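PDB 6UKC: lysozyme from Penaeus vannamei, which probably hydrolyses the beta-1,4 linkages between N-acetylmuramic acid and N-acetylglucosamine in bacterial peptidoglycan, and those of chitodextrins, as a C-type lysozyme of innate immunity. Local coordinates for residues L16-W30 and D86-R98. Numbering follows the deposited sequence.
Sequences LKRDYYLSNDDIKNW and DITEALRCAETIR
Ile87 meets Leu16 and Tyr20 where, in this C-type lysozyme fold, helix 88-98 crosses the helical pair 16-20 and 24-30 nearly at right angles (98° and 101° between axis directions). Its CD1 lies 3.7 Å from Leu16 CD2 and also touches CE2 of the Tyr20 ring, while Phe12 and Leu15 of helix 9-20 extend this apolar patch. At Thr88, whose N is capped by the Asp86 carboxylate, OG1 sits at the edge of the Tyr20 ring, in its plane, 2.7 Å from Tyr20 OH; this hydroxyl pair is hydrogen-bonded, and OG1 also bonds to Asp86 OD1. Leu91 serves two rings by its fork: with CG anti to the backbone N (chi1 179°), CD2 covers a face of Tyr20, 3.8 Å from the centroid, and CD1 a face of Trp30, 4.2 Å from the five-membered ring centroid. CD1 also meets Leu22 CD1 tip to tip. Trp30 itself is a knob in the hole formed by Leu91, Ala94, Glu95 and Arg98, its CH2 pressed to Ala94 CB at 3.5 Å, with Phe58, Tyr111 and Trp114 around it. Asp26 and Arg98 form only a long salt bridge, OD2 to NH1 3.9 Å. Water 2 closes that gap: it donates to Asp26 OD2 and Glu95 OE1, and accepts from Arg98 NH1. It also accepts from Trp30 NE1, with the water O in the indole plane, 3.0 Å from NE1.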
loop_
_atom_site.group_PDB
_atom_site.type_symbol
_atom_site.label_atom_id
_atom_site.label_comp_id
_atom_site.label_asym_id
_atom_site.label_seq_id
_atom_site.Cartn_x
_atom_site.Cartn_y
_atom_site.Cartn_z
ATOM N N LEU A 16 -7.166 9.741 -2.103
ATOM C CA LEU A 16 -5.714 10.078 -2.064
ATOM C C LEU A 16 -5.509 11.514 -2.595
ATOM O O LEU A 16 -4.651 12.246 -2.042
ATOM C CB LEU A 16 -4.926 9.039 -2.863
ATOM C CG LEU A 16 -4.945 7.612 -2.309
ATOM C CD1 LEU A 16 -4.254 6.668 -3.278
ATOM C CD2 LEU A 16 -4.268 7.523 -0.948
ATOM N N LYS A 17 -6.312 11.951 -3.572
ATOM C CA LYS A 17 -6.189 13.317 -4.134
ATOM C C LYS A 17 -6.801 14.348 -3.175
ATOM O O LYS A 17 -6.138 15.346 -2.872
ATOM C CB LYS A 17 -6.869 13.423 -5.497
ATOM C CG LYS A 17 -6.794 14.817 -6.123
ATOM C CD LYS A 17 -5.381 15.269 -6.473
ATOM C CE LYS A 17 -4.751 14.427 -7.571
ATOM N NZ LYS A 17 -3.472 14.996 -8.035
ATOM N N ARG A 18 -8.042 14.149 -2.750
ATOM C CA ARG A 18 -8.815 15.136 -1.940
ATOM C C ARG A 18 -8.159 15.332 -0.560
ATOM O O ARG A 18 -7.903 16.500 -0.177
ATOM C CB ARG A 18 -10.271 14.669 -1.820
ATOM C CG ARG A 18 -11.209 15.698 -1.204
ATOM C CD ARG A 18 -12.591 15.157 -0.912
ATOM N NE ARG A 18 -12.502 13.785 -0.406
ATOM C CZ ARG A 18 -12.819 12.674 -1.101
ATOM N NH1 ARG A 18 -13.282 12.747 -2.339
ATOM N NH2 ARG A 18 -12.679 11.483 -0.546
ATOM N N ASP A 19 -7.859 14.243 0.153
ATOM C CA ASP A 19 -7.540 14.309 1.602
ATOM C C ASP A 19 -6.030 14.359 1.838
ATOM O O ASP A 19 -5.632 14.929 2.886
ATOM C CB ASP A 19 -8.133 13.134 2.364
ATOM C CG ASP A 19 -9.640 13.192 2.470
ATOM O OD1 ASP A 19 -10.261 14.026 1.782
ATOM O OD2 ASP A 19 -10.173 12.394 3.245
ATOM N N TYR A 20 -5.229 13.781 0.935
ATOM C CA TYR A 20 -3.758 13.609 1.099
ATOM C C TYR A 20 -2.955 14.427 0.079
ATOM O O TYR A 20 -1.700 14.445 0.225
ATOM C CB TYR A 20 -3.426 12.119 1.038
ATOM C CG TYR A 20 -4.105 11.356 2.139
ATOM C CD1 TYR A 20 -3.650 11.464 3.447
ATOM C CD2 TYR A 20 -5.252 10.624 1.899
ATOM C CE1 TYR A 20 -4.291 10.809 4.485
ATOM C CE2 TYR A 20 -5.920 9.989 2.938
ATOM C CZ TYR A 20 -5.432 10.074 4.229
ATOM O OH TYR A 20 -6.057 9.417 5.241
ATOM N N TYR A 21 -3.608 15.066 -0.913
ATOM C CA TYR A 21 -2.947 15.946 -1.913
ATOM C C TYR A 21 -1.782 15.177 -2.548
ATOM O O TYR A 21 -0.676 15.729 -2.767
ATOM C CB TYR A 21 -2.438 17.243 -1.267
ATOM C CG TYR A 21 -3.406 17.851 -0.291
ATOM C CD1 TYR A 21 -4.626 18.362 -0.730
ATOM C CD2 TYR A 21 -3.151 17.853 1.072
ATOM C CE1 TYR A 21 -5.567 18.881 0.151
ATOM C CE2 TYR A 21 -4.083 18.369 1.968
ATOM C CZ TYR A 21 -5.286 18.889 1.504
ATOM O OH TYR A 21 -6.212 19.398 2.359
ATOM N N LEU A 22 -1.994 13.897 -2.824
ATOM C CA LEU A 22 -0.926 13.102 -3.469
ATOM C C LEU A 22 -0.873 13.533 -4.928
ATOM O O LEU A 22 -1.950 13.863 -5.490
ATOM C CB LEU A 22 -1.235 11.609 -3.347
ATOM C CG LEU A 22 -1.241 11.024 -1.942
ATOM C CD1 LEU A 22 -1.063 9.521 -2.014
ATOM C CD2 LEU A 22 -0.142 11.622 -1.063
ATOM N N SER A 23 0.323 13.489 -5.508
ATOM C CA SER A 23 0.577 13.604 -6.966
ATOM C C SER A 23 -0.083 12.442 -7.700
ATOM O O SER A 23 -0.238 11.347 -7.085
ATOM C CB SER A 23 2.068 13.620 -7.264
ATOM O OG SER A 23 2.663 12.360 -6.974
ATOM N N ASN A 24 -0.370 12.669 -8.984
ATOM C CA ASN A 24 -0.911 11.679 -9.951
ATOM C C ASN A 24 -0.009 10.444 -10.022
ATOM O O ASN A 24 -0.560 9.325 -10.069
ATOM C CB ASN A 24 -1.065 12.297 -11.337
ATOM C CG ASN A 24 -2.239 13.237 -11.409
ATOM O OD1 ASN A 24 -2.998 13.386 -10.449
ATOM N ND2 ASN A 24 -2.380 13.899 -12.534
ATOM N N ASP A 25 1.313 10.649 -10.047
ATOM C CA ASP A 25 2.309 9.554 -10.054
ATOM C C ASP A 25 2.107 8.693 -8.804
ATOM O O ASP A 25 2.074 7.456 -8.913
ATOM C CB ASP A 25 3.760 10.047 -10.070
ATOM C CG ASP A 25 4.701 8.882 -10.346
ATOM O OD1 ASP A 25 4.673 8.392 -11.501
ATOM O OD2 ASP A 25 5.362 8.388 -9.391
ATOM N N ASP A 26 2.033 9.327 -7.641
ATOM C CA ASP A 26 1.821 8.588 -6.380
ATOM C C ASP A 26 0.510 7.843 -6.522
ATOM O O ASP A 26 0.513 6.586 -6.280
ATOM C CB ASP A 26 1.819 9.505 -5.154
ATOM C CG ASP A 26 3.194 10.011 -4.734
ATOM O OD1 ASP A 26 4.164 9.845 -5.532
ATOM O OD2 ASP A 26 3.273 10.570 -3.628
ATOM N N ILE A 27 -0.551 8.556 -6.932
ATOM C CA ILE A 27 -1.933 7.984 -6.897
ATOM C C ILE A 27 -1.987 6.753 -7.820
ATOM O O ILE A 27 -2.345 5.642 -7.325
ATOM C CB ILE A 27 -3.017 9.021 -7.230
ATOM C CG1 ILE A 27 -3.212 10.018 -6.079
ATOM C CG2 ILE A 27 -4.333 8.340 -7.594
ATOM C CD1 ILE A 27 -3.981 11.258 -6.464
ATOM N N LYS A 28 -1.586 6.894 -9.091
ATOM C CA LYS A 28 -1.740 5.759 -10.053
ATOM C C LYS A 28 -1.007 4.532 -9.494
ATOM O O LYS A 28 -1.526 3.396 -9.646
ATOM C CB LYS A 28 -1.262 6.140 -11.457
ATOM C CG LYS A 28 0.228 6.404 -11.611
ATOM C CD LYS A 28 0.529 7.098 -12.913
ATOM C CE LYS A 28 1.985 7.035 -13.317
ATOM N NZ LYS A 28 2.187 7.813 -14.570
ATOM N N ASN A 29 0.135 4.752 -8.834
ATOM C CA ASN A 29 0.943 3.652 -8.256
ATOM C C ASN A 29 0.213 3.080 -7.031
ATOM O O ASN A 29 0.186 1.839 -6.904
ATOM C CB ASN A 29 2.382 4.088 -7.981
ATOM C CG ASN A 29 3.238 4.053 -9.233
ATOM O OD1 ASN A 29 3.402 2.999 -9.823
ATOM N ND2 ASN A 29 3.733 5.198 -9.683
ATOM N N TRP A 30 -0.332 3.910 -6.132
ATOM C CA TRP A 30 -0.938 3.345 -4.895
ATOM C C TRP A 30 -2.241 2.617 -5.271
ATOM O O TRP A 30 -2.486 1.497 -4.742
ATOM C CB TRP A 30 -1.127 4.400 -3.784
ATOM C CG TRP A 30 0.140 4.886 -3.144
ATOM C CD1 TRP A 30 0.492 6.195 -2.957
ATOM C CD2 TRP A 30 1.202 4.100 -2.553
ATOM N NE1 TRP A 30 1.706 6.282 -2.321
ATOM C CE2 TRP A 30 2.171 5.014 -2.062
ATOM C CE3 TRP A 30 1.446 2.727 -2.396
ATOM C CZ2 TRP A 30 3.346 4.603 -1.437
ATOM C CZ3 TRP A 30 2.619 2.316 -1.797
ATOM C CH2 TRP A 30 3.547 3.242 -1.310
ATOM N N ASP A 86 -9.875 4.146 8.200
ATOM C CA ASP A 86 -8.991 5.314 7.979
ATOM C C ASP A 86 -7.572 4.862 7.592
ATOM O O ASP A 86 -6.904 4.231 8.447
ATOM C CB ASP A 86 -8.964 6.180 9.229
ATOM C CG ASP A 86 -8.126 7.417 9.052
ATOM O OD1 ASP A 86 -6.894 7.283 8.830
ATOM O OD2 ASP A 86 -8.713 8.490 9.115
ATOM N N ILE A 87 -7.096 5.293 6.408
ATOM C CA ILE A 87 -5.868 4.769 5.736
ATOM C C ILE A 87 -4.659 5.635 6.080
ATOM O O ILE A 87 -3.547 5.314 5.606
ATOM C CB ILE A 87 -6.055 4.699 4.208
ATOM C CG1 ILE A 87 -6.259 6.093 3.595
ATOM C CG2 ILE A 87 -7.198 3.757 3.893
ATOM C CD1 ILE A 87 -5.613 6.303 2.248
ATOM N N THR A 88 -4.844 6.717 6.824
ATOM C CA THR A 88 -3.698 7.601 7.176
ATOM C C THR A 88 -2.436 6.771 7.488
ATOM O O THR A 88 -1.384 7.028 6.842
ATOM C CB THR A 88 -4.066 8.597 8.284
ATOM O OG1 THR A 88 -5.264 9.265 7.864
ATOM C CG2 THR A 88 -2.959 9.600 8.532
ATOM N N GLU A 89 -2.484 5.857 8.463
ATOM C CA GLU A 89 -1.247 5.189 8.968
ATOM C C GLU A 89 -0.750 4.187 7.919
ATOM O O GLU A 89 0.483 4.036 7.787
ATOM C CB GLU A 89 -1.516 4.484 10.291
ATOM C CG GLU A 89 -1.878 5.420 11.421
ATOM C CD GLU A 89 -0.719 6.172 12.043
ATOM O OE1 GLU A 89 -0.937 6.678 13.158
ATOM O OE2 GLU A 89 0.391 6.236 11.433
ATOM N N ALA A 90 -1.678 3.526 7.210
ATOM C CA ALA A 90 -1.370 2.613 6.084
ATOM C C ALA A 90 -0.533 3.386 5.069
ATOM O O ALA A 90 0.579 2.922 4.738
ATOM C CB ALA A 90 -2.631 2.052 5.462
ATOM N N LEU A 91 -1.008 4.573 4.682
ATOM C CA LEU A 91 -0.324 5.414 3.675
ATOM C C LEU A 91 1.019 5.874 4.260
ATOM O O LEU A 91 2.079 5.650 3.587
ATOM C CB LEU A 91 -1.266 6.560 3.307
ATOM C CG LEU A 91 -0.744 7.574 2.286
ATOM C CD1 LEU A 91 -0.284 6.901 0.991
ATOM C CD2 LEU A 91 -1.809 8.609 2.000
ATOM N N ARG A 92 1.002 6.441 5.480
ATOM C CA ARG A 92 2.247 6.938 6.114
ATOM C C ARG A 92 3.285 5.801 6.069
ATOM O O ARG A 92 4.435 6.048 5.618
ATOM C CB ARG A 92 1.962 7.474 7.515
ATOM C CG ARG A 92 3.141 8.194 8.159
ATOM C CD ARG A 92 2.755 8.815 9.500
ATOM N NE ARG A 92 1.854 9.941 9.270
ATOM C CZ ARG A 92 0.677 10.139 9.875
ATOM N NH1 ARG A 92 0.254 9.325 10.827
ATOM N NH2 ARG A 92 -0.057 11.193 9.565
ATOM N N CYS A 93 2.881 4.575 6.424
ATOM C CA CYS A 93 3.821 3.431 6.527
ATOM C C CYS A 93 4.242 2.943 5.126
ATOM O O CYS A 93 5.463 2.589 4.925
ATOM C CB CYS A 93 3.231 2.310 7.367
ATOM S SG CYS A 93 4.358 0.909 7.567
ATOM N N ALA A 94 3.320 2.933 4.162
ATOM C CA ALA A 94 3.658 2.569 2.760
ATOM C C ALA A 94 4.700 3.573 2.234
ATOM O O ALA A 94 5.698 3.147 1.635
ATOM C CB ALA A 94 2.413 2.482 1.888
ATOM N N GLU A 95 4.544 4.867 2.506
ATOM C CA GLU A 95 5.532 5.870 2.014
ATOM C C GLU A 95 6.904 5.625 2.642
ATOM O O GLU A 95 7.911 5.930 1.971
ATOM C CB GLU A 95 5.061 7.280 2.337
ATOM C CG GLU A 95 3.875 7.673 1.482
ATOM C CD GLU A 95 3.316 9.053 1.761
ATOM O OE1 GLU A 95 2.713 9.634 0.855
ATOM O OE2 GLU A 95 3.478 9.520 2.893
ATOM N N THR A 96 6.950 5.184 3.904
ATOM C CA THR A 96 8.212 4.776 4.585
ATOM C C THR A 96 8.796 3.517 3.923
ATOM O O THR A 96 10.054 3.446 3.768
ATOM C CB THR A 96 7.974 4.517 6.075
ATOM O OG1 THR A 96 7.549 5.769 6.590
ATOM C CG2 THR A 96 9.200 4.024 6.818
ATOM N N ILE A 97 7.944 2.527 3.615
ATOM C CA ILE A 97 8.402 1.290 2.908
ATOM C C ILE A 97 9.001 1.704 1.555
ATOM O O ILE A 97 10.139 1.280 1.258
ATOM C CB ILE A 97 7.260 0.269 2.768
ATOM C CG1 ILE A 97 6.856 -0.284 4.141
ATOM C CG2 ILE A 97 7.622 -0.844 1.783
ATOM C CD1 ILE A 97 5.599 -1.088 4.121
ATOM N N ARG A 98 8.291 2.529 0.787
ATOM C CA ARG A 98 8.778 3.108 -0.493
ATOM C C ARG A 98 10.077 3.897 -0.259
ATOM O O ARG A 98 11.021 3.704 -1.023
ATOM C CB ARG A 98 7.737 4.034 -1.133
ATOM C CG ARG A 98 8.026 4.323 -2.602
ATOM C CD ARG A 98 7.153 5.417 -3.203
ATOM N NE ARG A 98 7.224 6.617 -2.395
ATOM C CZ ARG A 98 6.216 7.440 -2.145
ATOM N NH1 ARG A 98 5.016 7.206 -2.656
ATOM N NH2 ARG A 98 6.409 8.494 -1.360
HETATM O O HOH W 1 -8.788 7.545 5.371
HETATM O O HOH W 2 2.667 8.951 -1.498
HETATM O O HOH W 3 5.145 11.297 -1.985
#